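Local coordinates for protein defensin (Pachyrhizus erosus, PDB 3PSM) that probably acts as an antifungal and antimicrobial defence peptide, a small disulfide-rich plant defensin that forms dimers, at residues N5-F10 with D21-N26. Sequence-based numbering, arbitrary orientation.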
ATOM      1  N   ASN A   5      13.908  -2.728   8.194  1.00 12.43           N
ATOM      2  CA  ASN A   5      14.477  -1.604   8.933  1.00 12.28           C
ATOM      3  C   ASN A   5      13.560  -0.416   8.841  1.00 10.74           C
ATOM      4  O   ASN A   5      12.623  -0.375   8.008  1.00 11.36           O
ATOM      5  CB  ASN A   5      15.857  -1.258   8.403  1.00 14.41           C
ATOM      6  CG  ASN A   5      16.835  -2.314   8.920  1.00 18.43           C
ATOM      7  OD1 ASN A   5      17.312  -2.217  10.046  1.00 20.53           O
ATOM      8  ND2 ASN A   5      17.108  -3.399   8.226  1.00 21.19           N
ATOM      9  N   LEU A   6      13.770   0.558   9.716  1.00 11.35           N
ATOM     10  CA  LEU A   6      12.934   1.757   9.704  1.00 10.99           C
ATOM     11  C   LEU A   6      12.969   2.442   8.355  1.00 10.48           C
ATOM     12  O   LEU A   6      13.995   2.532   7.679  1.00 12.51           O
ATOM     13  CB  LEU A   6      13.412   2.756  10.778  1.00 12.15           C
ATOM     14  CG  LEU A   6      13.050   2.347  12.183  1.00 13.46           C
ATOM     15  CD1 LEU A   6      13.806   3.286  13.150  1.00 17.02           C
ATOM     16  CD2 LEU A   6      11.562   2.417  12.479  1.00 13.90           C
ATOM     17  N   ALA A   7      11.834   2.993   7.954  1.00 10.46           N
ATOM     18  CA  ALA A   7      11.777   3.906   6.830  1.00 11.00           C
ATOM     19  C   ALA A   7      12.762   5.045   7.059  1.00 11.41           C
ATOM     20  O   ALA A   7      12.964   5.464   8.217  1.00 14.10           O
ATOM     21  CB  ALA A   7      10.361   4.401   6.654  1.00 11.24           C
ATOM     22  N   ASP A   8      13.260   5.608   6.004  1.00 14.23           N
ATOM     23  CA  ASP A   8      14.171   6.709   6.123  1.00 14.08           C
ATOM     24  C   ASP A   8      13.482   8.046   6.398  1.00 12.52           C
ATOM     25  O   ASP A   8      13.984   8.825   7.208  1.00 15.16           O
ATOM     26  CB  ASP A   8      15.024   6.809   4.816  1.00 18.16           C
ATOM     27  CG  ASP A   8      16.170   5.808   4.728  1.00 24.92           C
ATOM     28  OD1 ASP A   8      16.567   5.185   5.737  1.00 26.44           O
ATOM     29  OD2 ASP A   8      16.710   5.654   3.602  1.00 38.70           O
ATOM     30  N   THR A   9      12.361   8.330   5.744  1.00 11.90           N
ATOM     31  CA  THR A   9      11.775   9.674   5.729  1.00 13.25           C
ATOM     32  C   THR A   9      10.282   9.666   5.939  1.00 12.47           C
ATOM     33  O   THR A   9       9.620  10.620   5.645  1.00 17.82           O
ATOM     34  CB  THR A   9      12.132  10.390   4.396  1.00 15.34           C
ATOM     35  OG1 THR A   9      11.706   9.541   3.315  1.00 19.05           O
ATOM     36  CG2 THR A   9      13.640  10.595   4.310  1.00 15.49           C
ATOM     37  N   PHE A  10       9.722   8.608   6.474  1.00 11.24           N
ATOM     38  CA  PHE A  10       8.289   8.598   6.815  1.00 10.42           C
ATOM     39  C   PHE A  10       8.024   9.632   7.903  1.00 10.94           C
ATOM     40  O   PHE A  10       8.731   9.639   8.909  1.00 12.89           O
ATOM     41  CB  PHE A  10       7.910   7.193   7.237  1.00 10.42           C
ATOM     42  CG  PHE A  10       6.423   7.025   7.581  1.00  9.62           C
ATOM     43  CD1 PHE A  10       5.512   6.595   6.618  1.00 10.81           C
ATOM     44  CD2 PHE A  10       5.945   7.276   8.839  1.00 10.25           C
ATOM     45  CE1 PHE A  10       4.192   6.402   6.930  1.00 11.41           C
ATOM     46  CE2 PHE A  10       4.585   7.070   9.147  1.00 10.94           C
ATOM     47  CZ  PHE A  10       3.727   6.635   8.188  1.00 11.57           C
ATOM     48  N   ASP A  21       3.163   1.153   3.811  1.00  7.78           N
ATOM     49  CA  ASP A  21       3.392   0.372   2.588  1.00  7.83           C
ATOM     50  C   ASP A  21       3.525   1.278   1.382  1.00  7.73           C
ATOM     51  O   ASP A  21       4.387   1.075   0.522  1.00  8.37           O
ATOM     52  CB  ASP A  21       2.258  -0.631   2.428  1.00  8.37           C
ATOM     53  CG  ASP A  21       2.552  -1.796   1.521  1.00  8.38           C
ATOM     54  OD1 ASP A  21       3.706  -2.261   1.490  1.00  9.39           O
ATOM     55  OD2 ASP A  21       1.598  -2.250   0.841  1.00 10.17           O
ATOM     56  N   ASP A  22       2.688   2.316   1.306  1.00  7.95           N
ATOM     57  CA  ASP A  22       2.778   3.318   0.257  1.00  8.54           C
ATOM     58  C   ASP A  22       4.156   3.963   0.259  1.00  8.20           C
ATOM     59  O   ASP A  22       4.868   4.008  -0.740  1.00  8.99           O
ATOM     60  CB  ASP A  22       1.658   4.347   0.466  1.00  9.69           C
ATOM     61  CG  ASP A  22       1.696   5.585  -0.383  1.00 10.74           C
ATOM     62  OD1 ASP A  22       2.340   5.562  -1.448  1.00 11.35           O
ATOM     63  OD2 ASP A  22       1.116   6.617   0.047  1.00 16.22           O
ATOM     64  N   HIS A  23       4.565   4.485   1.441  1.00  8.47           N
ATOM     65  CA  HIS A  23       5.875   5.097   1.546  1.00  8.71           C
ATOM     66  C   HIS A  23       6.975   4.153   1.077  1.00  8.68           C
ATOM     67  O   HIS A  23       7.866   4.505   0.282  1.00  9.67           O
ATOM     68  CB  HIS A  23       6.115   5.547   3.008  1.00  9.20           C
ATOM     69  CG  HIS A  23       7.535   6.050   3.187  1.00 10.41           C
ATOM     70  ND1 HIS A  23       7.841   7.392   3.010  1.00 11.99           N
ATOM     71  CD2 HIS A  23       8.665   5.356   3.488  1.00 11.54           C
ATOM     72  CE1 HIS A  23       9.151   7.477   3.178  1.00 12.72           C
ATOM     73  NE2 HIS A  23       9.663   6.292   3.441  1.00 13.10           N
ATOM     74  N   CYS A  24       6.998   2.950   1.643  1.00  8.18           N
ATOM     75  CA  CYS A  24       8.096   2.018   1.366  1.00  8.51           C
ATOM     76  C   CYS A  24       8.137   1.620  -0.103  1.00  8.57           C
ATOM     77  O   CYS A  24       9.199   1.564  -0.692  1.00 10.28           O
ATOM     78  CB  CYS A  24       7.985   0.793   2.259  1.00  8.72           C
ATOM     79  SG  CYS A  24       8.242   1.192   4.023  1.00  8.61           S
ATOM     80  N   LYS A  25       6.961   1.338  -0.704  1.00  8.60           N
ATOM     81  CA  LYS A  25       6.908   0.932  -2.109  1.00  9.09           C
ATOM     82  C   LYS A  25       7.203   2.095  -3.040  1.00  9.53           C
ATOM     83  O   LYS A  25       7.890   1.921  -4.062  1.00 12.11           O
ATOM     84  CB  LYS A  25       5.546   0.329  -2.435  1.00  9.02           C
ATOM     85  CG  LYS A  25       5.317  -1.037  -1.874  1.00  9.01           C
ATOM     86  CD  LYS A  25       3.900  -1.542  -2.044  1.00  9.68           C
ATOM     87  CE  LYS A  25       3.793  -3.039  -1.736  1.00 11.96           C
ATOM     88  NZ  LYS A  25       2.431  -3.501  -1.532  1.00 11.64           N
ATOM     89  N   ASN A  26       6.622   3.249  -2.770  1.00  9.83           N
ATOM     90  CA  ASN A  26       6.560   4.345  -3.749  1.00 10.14           C
ATOM     91  C   ASN A  26       7.530   5.448  -3.527  1.00 11.22           C
ATOM     92  O   ASN A  26       7.834   6.174  -4.499  1.00 16.03           O
ATOM     93  CB  ASN A  26       5.122   4.893  -3.798  1.00 10.56           C
ATOM     94  CG  ASN A  26       4.166   3.814  -4.220  1.00 10.52           C
ATOM     95  OD1 ASN A  26       4.444   3.094  -5.217  1.00 12.74           O
ATOM     96  ND2 ASN A  26       3.064   3.676  -3.528  1.00 10.64           N
TER
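His23 of the helix lays one face of its imidazole against the loop of Ala7, Thr9 and Phe10 beyond the first strand, joining two elements of the cysteine-stabilised alpha-beta fold of plant defensins. Strand 2-6 is an outer strand of the antiparallel sheet, helix 17-27 packs against that sheet, and the disulfide from Cys24 to Cys43 ties the helix to the central strand 41-46.

The imidazole of His23 carries most of the contact, and Phe10 meets it in two ways. The Phe10 and His23 rings form an offset edge-to-face pair, centroids 5.8 Å apart and planes at 87°, with the phenyl edge turned to the imidazole face. Phe10 CB adds a CH-pi contact, 4.1 Å from the imidazole centroid and only 2° off the ring normal. With Phe10 CG anti to the backbone N (chi1 -178°), the phenyl ring is carried toward the root of the histidine side chain, its CD1 3.8 Å from His23 CB, which sits at the phenyl edge.

Apolar contact continues along the CD2-NE2 side of the imidazole, where Ala7 CB comes obliquely to 3.7 Å from His23 CD2. No hydrogen bond passes directly between the two segments. Instead, Glu28 OE2, just after 21-26, is hydrogen-bonded to both His23 NE2 and Asp8 N, a shared acceptor that links the helix side chain to the loop backbone, probably helps to hold the imidazole's orientation and would probably favour its protonated form.

On the helix itself, Lys25 NZ makes a salt bridge to Asp21 OD2 and Asn26 ND2 a nearly straight hydrogen bond to Asp22 OD1; Asp21 also forms a salt bridge to Arg36, and Asp22 to Arg40, of the second subunit, so this face of the helix meets the other half of the dimer. Back at the turn, Thr9 OG1 lies in the imidazole plane at its edge, 3.3 Å from His23 CE1.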